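Local coordinates for protein glycoside Hydrolase (Bacteroides uniformis, PDB 5T99) that probably hydrolyses galactosidic bonds of agarose-derived oligosaccharides as a family 2 glycoside hydrolase and binds the sugar mimic D-galacto-isofagomine, at residues 412-417 against 432-437; 521-526 against 628-633; 587-592 against 597-602. One frame throughout, in Å; residues are numbered along the deposited sequence.

Contact 1: 412-417 against 432-437. With GIF (D-galacto-isofagomine), chain C; EDO (1,2-ethanediol), chain P.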
# COMPACT_ATOMS: atom_id res chain seq x y z
N TRP A 412 8.35 12.70 -4.64
CA TRP A 412 8.18 12.97 -3.22
C TRP A 412 7.00 13.92 -3.06
O TRP A 412 7.09 15.09 -3.44
CB TRP A 412 9.44 13.60 -2.62
CG TRP A 412 10.69 12.83 -2.86
CD1 TRP A 412 11.71 13.18 -3.69
CD2 TRP A 412 11.04 11.57 -2.29
NE1 TRP A 412 12.69 12.23 -3.66
CE2 TRP A 412 12.31 11.22 -2.81
CE3 TRP A 412 10.42 10.70 -1.39
CZ2 TRP A 412 12.97 10.04 -2.45
CZ3 TRP A 412 11.07 9.53 -1.03
CH2 TRP A 412 12.33 9.20 -1.56
N SER A 413 5.87 13.43 -2.53
CA SER A 413 4.70 14.29 -2.29
C SER A 413 4.82 14.87 -0.89
O SER A 413 4.81 14.13 0.10
CB SER A 413 3.40 13.50 -2.47
OG SER A 413 2.26 14.35 -2.38
N ILE A 414 4.93 16.20 -0.80
CA ILE A 414 5.18 16.89 0.47
C ILE A 414 3.94 17.09 1.35
O ILE A 414 4.06 17.42 2.54
CB ILE A 414 5.87 18.27 0.29
CG1 ILE A 414 5.11 19.17 -0.70
CG2 ILE A 414 7.32 18.08 -0.15
CD1 ILE A 414 5.52 20.62 -0.66
N GLY A 415 2.76 16.90 0.78
CA GLY A 415 1.55 17.04 1.55
C GLY A 415 0.30 16.77 0.73
O GLY A 415 0.33 16.73 -0.51
N ASN A 416 -0.80 16.59 1.44
CA ASN A 416 -2.10 16.37 0.83
C ASN A 416 -3.13 17.33 1.39
O ASN A 416 -3.37 17.35 2.61
CB ASN A 416 -2.56 14.95 1.09
CG ASN A 416 -4.01 14.75 0.76
OD1 ASN A 416 -4.38 14.71 -0.41
ND2 ASN A 416 -4.85 14.65 1.79
N GLU A 417 -3.76 18.10 0.50
CA GLU A 417 -4.89 18.99 0.85
C GLU A 417 -4.63 19.91 2.04
O GLU A 417 -5.53 20.18 2.83
CB GLU A 417 -6.16 18.16 1.09
CG GLU A 417 -6.55 17.28 -0.08
CD GLU A 417 -7.94 16.68 0.05
OE1 GLU A 417 -8.40 16.41 1.18
OE2 GLU A 417 -8.57 16.46 -1.00
N LYS A 432 7.64 25.69 -0.09
CA LYS A 432 9.04 25.85 -0.51
C LYS A 432 10.02 25.13 0.45
O LYS A 432 10.90 24.40 0.01
CB LYS A 432 9.40 27.34 -0.62
CG LYS A 432 10.75 27.61 -1.27
CD LYS A 432 11.09 29.08 -1.24
CE LYS A 432 12.42 29.37 -1.90
NZ LYS A 432 13.56 28.73 -1.16
N TYR A 433 9.81 25.34 1.74
CA TYR A 433 10.62 24.74 2.79
C TYR A 433 10.75 23.22 2.61
O TYR A 433 11.86 22.68 2.65
CB TYR A 433 10.02 25.12 4.16
CG TYR A 433 10.47 24.30 5.34
CD1 TYR A 433 11.78 24.37 5.82
CD2 TYR A 433 9.58 23.46 6.00
CE1 TYR A 433 12.18 23.61 6.92
CE2 TYR A 433 9.97 22.71 7.10
CZ TYR A 433 11.27 22.79 7.55
OH TYR A 433 11.64 22.04 8.65
N LEU A 434 9.61 22.56 2.40
CA LEU A 434 9.58 21.11 2.20
C LEU A 434 10.14 20.71 0.84
O LEU A 434 10.85 19.72 0.74
CB LEU A 434 8.16 20.55 2.35
CG LEU A 434 7.56 20.73 3.75
CD1 LEU A 434 6.07 20.44 3.72
CD2 LEU A 434 8.29 19.87 4.78
N ALA A 435 9.81 21.47 -0.19
CA ALA A 435 10.35 21.20 -1.52
C ALA A 435 11.87 21.36 -1.57
O ALA A 435 12.53 20.61 -2.29
CB ALA A 435 9.69 22.08 -2.55
N ASP A 436 12.43 22.33 -0.84
CA ASP A 436 13.89 22.53 -0.82
C ASP A 436 14.62 21.34 -0.22
O ASP A 436 15.65 20.94 -0.74
CB ASP A 436 14.29 23.82 -0.10
CG ASP A 436 13.89 25.08 -0.85
OD1 ASP A 436 13.57 25.00 -2.06
OD2 ASP A 436 13.90 26.16 -0.21
N ILE A 437 14.07 20.78 0.86
CA ILE A 437 14.59 19.55 1.48
C ILE A 437 14.56 18.37 0.51
O ILE A 437 15.53 17.61 0.46
CB ILE A 437 13.82 19.20 2.76
CG1 ILE A 437 14.14 20.22 3.86
CG2 ILE A 437 14.15 17.80 3.27
CD1 ILE A 437 13.02 20.35 4.87
C GIF C . -8.48 13.25 1.07
N GIF C . -9.39 13.72 0.05
O GIF C . -13.36 11.87 -0.43
C1 GIF C . -8.75 11.79 1.38
O1 GIF C . -10.62 12.23 2.83
C2 GIF C . -10.24 11.54 1.64
O2 GIF C . -8.00 11.41 2.53
C3 GIF C . -11.10 12.02 0.47
C4 GIF C . -10.82 13.49 0.17
C5 GIF C . -12.58 11.81 0.77
C1 EDO P . -11.79 17.91 -2.23
O1 EDO P . -11.99 19.14 -2.97
C2 EDO P . -12.24 18.07 -0.78
O2 EDO P . -11.61 17.05 0.00

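Contact 2: 521-526 against 628-633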
# COMPACT_ATOMS: atom_id res chain seq x y z
N THR A 521 -25.51 2.49 -3.98
CA THR A 521 -25.73 1.84 -5.28
C THR A 521 -24.42 1.54 -6.03
O THR A 521 -23.56 2.43 -6.20
CB THR A 521 -26.71 2.66 -6.18
OG1 THR A 521 -27.10 1.88 -7.32
CG2 THR A 521 -26.10 3.97 -6.65
N SER A 522 -24.29 0.28 -6.48
CA SER A 522 -23.16 -0.18 -7.31
C SER A 522 -23.33 0.14 -8.81
O SER A 522 -22.57 -0.36 -9.65
CB SER A 522 -22.91 -1.68 -7.09
OG SER A 522 -21.64 -2.10 -7.56
N TYR A 523 -24.33 0.97 -9.15
CA TYR A 523 -24.36 1.64 -10.46
C TYR A 523 -23.29 2.77 -10.58
O TYR A 523 -23.10 3.30 -11.67
CB TYR A 523 -25.78 2.17 -10.78
CG TYR A 523 -26.76 1.10 -11.24
CD1 TYR A 523 -26.72 0.62 -12.55
CD2 TYR A 523 -27.73 0.58 -10.38
CE1 TYR A 523 -27.61 -0.35 -12.99
CE2 TYR A 523 -28.63 -0.39 -10.81
CZ TYR A 523 -28.57 -0.85 -12.12
OH TYR A 523 -29.44 -1.82 -12.57
N ASP A 524 -22.62 3.12 -9.47
CA ASP A 524 -21.50 4.07 -9.46
C ASP A 524 -21.89 5.44 -10.00
O ASP A 524 -21.41 5.90 -11.04
CB ASP A 524 -20.26 3.50 -10.19
CG ASP A 524 -19.63 2.33 -9.44
OD1 ASP A 524 -19.51 2.40 -8.20
OD2 ASP A 524 -19.24 1.34 -10.09
N LEU A 525 -22.82 6.05 -9.26
CA LEU A 525 -23.31 7.41 -9.47
C LEU A 525 -23.07 8.36 -8.27
O LEU A 525 -22.93 9.57 -8.46
CB LEU A 525 -24.83 7.38 -9.74
CG LEU A 525 -25.43 6.86 -11.07
CD1 LEU A 525 -24.44 6.91 -12.22
CD2 LEU A 525 -26.03 5.48 -10.92
N ILE A 526 -23.03 7.83 -7.05
CA ILE A 526 -23.15 8.62 -5.83
C ILE A 526 -21.77 8.87 -5.21
O ILE A 526 -20.87 8.04 -5.34
CB ILE A 526 -24.05 7.89 -4.80
CG1 ILE A 526 -25.44 7.57 -5.39
CG2 ILE A 526 -24.18 8.67 -3.49
CD1 ILE A 526 -26.20 8.76 -5.95
N PRO A 628 -32.22 -1.64 -15.36
CA PRO A 628 -31.16 -1.05 -16.19
C PRO A 628 -29.96 -1.98 -16.17
O PRO A 628 -29.49 -2.34 -15.09
CB PRO A 628 -30.85 0.29 -15.49
CG PRO A 628 -31.88 0.46 -14.43
CD PRO A 628 -32.42 -0.89 -14.10
N VAL A 629 -29.50 -2.40 -17.34
CA VAL A 629 -28.39 -3.35 -17.43
C VAL A 629 -27.22 -2.64 -18.09
O VAL A 629 -27.34 -2.13 -19.20
CB VAL A 629 -28.78 -4.64 -18.21
CG1 VAL A 629 -27.55 -5.48 -18.56
CG2 VAL A 629 -29.74 -5.47 -17.37
N TYR A 630 -26.10 -2.61 -17.37
CA TYR A 630 -24.88 -1.94 -17.79
C TYR A 630 -23.83 -3.00 -18.14
O TYR A 630 -23.73 -4.04 -17.47
CB TYR A 630 -24.38 -1.03 -16.67
CG TYR A 630 -25.14 0.28 -16.48
CD1 TYR A 630 -24.74 1.19 -15.50
CD2 TYR A 630 -26.23 0.65 -17.29
CE1 TYR A 630 -25.40 2.40 -15.30
CE2 TYR A 630 -26.89 1.86 -17.11
CZ TYR A 630 -26.47 2.73 -16.11
OH TYR A 630 -27.13 3.91 -15.93
N VAL A 631 -23.09 -2.76 -19.21
CA VAL A 631 -21.98 -3.63 -19.60
C VAL A 631 -20.73 -2.77 -19.76
O VAL A 631 -20.77 -1.73 -20.43
CB VAL A 631 -22.27 -4.41 -20.90
CG1 VAL A 631 -21.01 -5.07 -21.45
CG2 VAL A 631 -23.35 -5.45 -20.65
N TYR A 632 -19.64 -3.23 -19.13
CA TYR A 632 -18.33 -2.60 -19.27
C TYR A 632 -17.42 -3.54 -20.08
O TYR A 632 -17.24 -4.70 -19.72
CB TYR A 632 -17.72 -2.30 -17.90
CG TYR A 632 -18.62 -1.52 -16.94
CD1 TYR A 632 -19.50 -0.54 -17.39
CD2 TYR A 632 -18.57 -1.76 -15.56
CE1 TYR A 632 -20.31 0.16 -16.52
CE2 TYR A 632 -19.38 -1.05 -14.67
CZ TYR A 632 -20.24 -0.10 -15.16
OH TYR A 632 -21.05 0.60 -14.30
N THR A 633 -16.87 -3.04 -21.18
CA THR A 633 -16.00 -3.82 -22.04
C THR A 633 -14.96 -2.91 -22.67
O THR A 633 -15.20 -1.71 -22.82
CB THR A 633 -16.80 -4.53 -23.16
OG1 THR A 633 -15.92 -5.37 -23.94
CG2 THR A 633 -17.45 -3.53 -24.10
O HOH W 1 -20.98 0.33 -11.77

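Contact 3: 587-592 against 597-602. With GIF (D-galacto-isofagomine), chain C.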
# COMPACT_ATOMS: atom_id res chain seq x y z
N PHE A 587 -15.35 4.03 -0.94
CA PHE A 587 -14.63 4.65 -2.07
C PHE A 587 -13.88 3.63 -2.94
O PHE A 587 -13.58 3.90 -4.10
CB PHE A 587 -13.61 5.68 -1.55
CG PHE A 587 -14.22 6.88 -0.89
CD1 PHE A 587 -15.01 7.77 -1.60
CD2 PHE A 587 -13.96 7.16 0.45
CE1 PHE A 587 -15.55 8.89 -1.00
CE2 PHE A 587 -14.50 8.28 1.07
CZ PHE A 587 -15.30 9.15 0.34
N GLY A 588 -13.55 2.49 -2.36
CA GLY A 588 -12.75 1.47 -3.03
C GLY A 588 -13.41 0.91 -4.28
O GLY A 588 -14.61 0.68 -4.30
N ALA A 589 -12.61 0.74 -5.33
CA ALA A 589 -13.03 -0.04 -6.50
C ALA A 589 -13.12 -1.54 -6.14
O ALA A 589 -13.91 -2.28 -6.75
CB ALA A 589 -12.06 0.17 -7.64
N VAL A 590 -12.31 -1.95 -5.18
CA VAL A 590 -12.30 -3.31 -4.64
C VAL A 590 -12.66 -3.16 -3.17
O VAL A 590 -12.23 -2.19 -2.53
CB VAL A 590 -10.91 -3.95 -4.83
CG1 VAL A 590 -10.83 -5.34 -4.21
CG2 VAL A 590 -10.57 -4.05 -6.32
N ASP A 591 -13.45 -4.09 -2.63
CA ASP A 591 -13.91 -4.00 -1.23
C ASP A 591 -12.80 -4.34 -0.25
O ASP A 591 -11.71 -4.79 -0.64
CB ASP A 591 -15.20 -4.83 -1.01
CG ASP A 591 -14.95 -6.33 -0.74
OD1 ASP A 591 -13.80 -6.79 -0.55
OD2 ASP A 591 -15.95 -7.07 -0.70
N LEU A 592 -13.08 -4.16 1.04
CA LEU A 592 -12.08 -4.29 2.10
C LEU A 592 -11.44 -5.68 2.25
O LEU A 592 -10.33 -5.79 2.78
CB LEU A 592 -12.72 -3.89 3.43
CG LEU A 592 -11.87 -3.63 4.66
CD1 LEU A 592 -11.00 -2.40 4.45
CD2 LEU A 592 -12.78 -3.46 5.87
N LYS A 597 -15.70 -4.79 -6.79
CA LYS A 597 -17.03 -4.26 -7.03
C LYS A 597 -17.15 -4.11 -8.53
O LYS A 597 -16.17 -4.33 -9.26
CB LYS A 597 -17.22 -2.91 -6.35
CG LYS A 597 -17.00 -2.92 -4.85
CD LYS A 597 -17.00 -1.51 -4.29
CE LYS A 597 -16.49 -1.48 -2.85
NZ LYS A 597 -16.28 -0.12 -2.28
N ASP A 598 -18.32 -3.71 -9.02
CA ASP A 598 -18.49 -3.48 -10.46
C ASP A 598 -17.53 -2.39 -10.97
O ASP A 598 -17.17 -2.39 -12.13
CB ASP A 598 -19.92 -3.08 -10.81
CG ASP A 598 -20.93 -4.15 -10.46
OD1 ASP A 598 -20.76 -5.30 -10.92
OD2 ASP A 598 -21.88 -3.82 -9.71
N ARG A 599 -17.16 -1.46 -10.08
CA ARG A 599 -16.26 -0.35 -10.38
C ARG A 599 -14.89 -0.81 -10.87
O ARG A 599 -14.33 -0.21 -11.79
CB ARG A 599 -16.10 0.55 -9.15
CG ARG A 599 -15.38 1.87 -9.41
CD ARG A 599 -16.22 3.08 -8.96
NE ARG A 599 -16.77 2.90 -7.61
CZ ARG A 599 -16.08 2.97 -6.48
NH1 ARG A 599 -14.77 3.23 -6.48
NH2 ARG A 599 -16.70 2.77 -5.32
N PHE A 600 -14.37 -1.87 -10.26
CA PHE A 600 -13.18 -2.58 -10.75
C PHE A 600 -13.21 -2.82 -12.25
O PHE A 600 -12.21 -2.59 -12.93
CB PHE A 600 -13.04 -3.92 -10.02
CG PHE A 600 -11.92 -4.79 -10.53
CD1 PHE A 600 -10.66 -4.75 -9.94
CD2 PHE A 600 -12.14 -5.71 -11.56
CE1 PHE A 600 -9.64 -5.58 -10.38
CE2 PHE A 600 -11.12 -6.54 -12.01
CZ PHE A 600 -9.88 -6.48 -11.42
N TYR A 601 -14.36 -3.26 -12.76
CA TYR A 601 -14.49 -3.63 -14.17
C TYR A 601 -14.62 -2.42 -15.07
O TYR A 601 -14.14 -2.44 -16.20
CB TYR A 601 -15.64 -4.62 -14.37
CG TYR A 601 -15.38 -5.88 -13.60
CD1 TYR A 601 -14.54 -6.87 -14.11
CD2 TYR A 601 -15.92 -6.07 -12.33
CE1 TYR A 601 -14.26 -8.03 -13.39
CE2 TYR A 601 -15.66 -7.22 -11.60
CZ TYR A 601 -14.82 -8.19 -12.14
OH TYR A 601 -14.55 -9.32 -11.42
N LEU A 602 -15.24 -1.35 -14.57
CA LEU A 602 -15.25 -0.08 -15.30
C LEU A 602 -13.81 0.41 -15.52
O LEU A 602 -13.43 0.76 -16.64
CB LEU A 602 -16.08 0.98 -14.56
CG LEU A 602 -16.24 2.35 -15.24
CD1 LEU A 602 -16.90 2.23 -16.60
CD2 LEU A 602 -17.07 3.27 -14.35
C GIF C . -8.48 13.25 1.07
N GIF C . -9.39 13.72 0.05
O GIF C . -13.36 11.87 -0.43
C1 GIF C . -8.75 11.79 1.38
O1 GIF C . -10.62 12.23 2.83
C2 GIF C . -10.24 11.54 1.64
O2 GIF C . -8.00 11.41 2.53
C3 GIF C . -11.10 12.02 0.47
C4 GIF C . -10.82 13.49 0.17
C5 GIF C . -12.58 11.81 0.77

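Contact 1: 412-417 against 432-437
Ile-414 and Leu-434 carry most of this contact, which is apolar. The methyl CG2 of Ile-414 lies 3.6 Å from CB of Leu-434, and CD1 of the same isoleucine reaches that CB at 4.0 Å, so one methylene is gripped by two arms of a beta-branched side chain. With CG1 of Ile-414 set between its own N and carbonyl carbon (chi1 53°), CG2 is left beside the backbone N and meets the start of the leucine side chain. Leu-434 answers with CD1, which rests 3.8 Å from O of Ile-414. Next to it, Ala-435 offers just a methyl group, small enough for the helix to lie close to strand 447-451, where it touches Ser-447. Strand 409-416, helix 427-441 and strand 447-451 form a beta-alpha-beta crossover of the TIM barrel, and this is the greasy seam between its fourth strand and the helix that follows. The far side of the helix is looser and faces solvent. There Lys-432 turns away from the strand, and its NZ forms a salt bridge of 2.8 Å with OD2 of Asp-436, one turn on, using the syn lone pair; Arg-439 holds the other carboxylate oxygen. At the C-terminal end of strand 409-416, Asn-416 and, just beyond it, Glu-417 form the Asn-Glu pair typical of clan GH-A glycosidases, and both line the sugar pocket. OE2 of Glu-417 accepts a weak hydrogen bond of 3.0 Å from N of galacto-isofagomine, and Asn-472 binds the same oxygen from the protein side.

Contact 2: 521-526 against 628-633
Tyr-523 occupies the third position of a type I turn from Thr-521 to Asp-524 and faces strand 628-633, its CA 8.2 Å from CA of Tyr-630. The turn's own closing bond is weak, with N of Asp-524 3.5 Å from O of Thr-521. With CG of Tyr-523 beside its backbone N (chi1 -77°), the ring slants toward Pro-628, crossing the side chains of Pro-628 and Tyr-630 at about a right angle. Its CD1 edge stands against the face of Tyr-630, 3.5 Å from CE1, in a T-shaped stack with the planes at 84° and the centroids 5.2 Å apart. Beyond the edge, OH gives a hydrogen bond of 2.6 Å to O of Pro-628, in the carbonyl plane and on a lone pair, while the proline ring packs against the same hydroxyl. A phenylalanine here, lacking the hydroxyl, would probably leave the carbonyl of Pro-628 without this donor. Tyr-632 reaches the turn through a water: its OH donates to the water at 2.5 Å, and the water donates to O of Ser-522 and, at 2.6 Å, to OD2 of Asp-524. The contact thus joins the loop after barrel strand 490-495 to the three-stranded sheet of a following domain. Tyrosine suits position 523 because its ring edge packs while its hydroxyl donates to a backbone carbonyl; with Tyr-632 working through the water, directional bonds as well as packing hold the interface.

Contact 3: 587-592 against 597-602
Lys-597 and Arg-599 reach the carbonyls of Gly-588 and Phe-587 by different torsions: the lysine sets CG beside its backbone N (chi1 -58°) and then runs straight, whereas the arginine starts with CG trans to N (chi1 -170°) and bends at its next two bonds. NZ of Lys-597 thereby gives a hydrogen bond of 2.7 Å to O of Gly-588, with Asp-557 as its salt-bridge partner. NH1 of Arg-599 donates to O of Phe-587 at 2.7 Å; that oxygen lies near the guanidinium plane, but the donor stands 48° above the carbonyl plane. Next along the chain, the backbone N of Lys-597 binds O of Ala-589 at 3.1 Å. These bonds fasten the loop that follows barrel strand 549-552, the last of the eight, to the start of helix 598-607 and the residue before it. Gly-588 suits its place because a CB there would strike O of Val-590, and the short side chain of Ala-589 lets the helix start lie close. On the apolar flank, CG2 of Val-590 touches CD1 of Phe-600 at 3.7 Å, and both side chains pack on helix 327-339. Phe-587 starts away from the helix, and its ring lines the sugar pocket, where its CZ comes within 3.4 Å of the hydroxymethyl O of galacto-isofagomine.

How the contacts relate
From the N terminus, contact 1 comes first and closes a short excursion within the barrel, from strand 409-416 to helix 427-441, before the others begin. Contact 2 then opens at 521-526 and closes about a hundred residues later on strand 626-633, binding a long barrel loop to the next domain. Contact 3 is nested inside the chain segment that contact 2 closes and ties the segment after strand 549-552 to helix 598-607. Contacts 2 and 3 meet directly: OD1 of Asp-524 forms a salt bridge with NE of Arg-599. Contacts 1 and 3 do not touch, their centres being about 31 Å apart, yet each sends a residue to galacto-isofagomine.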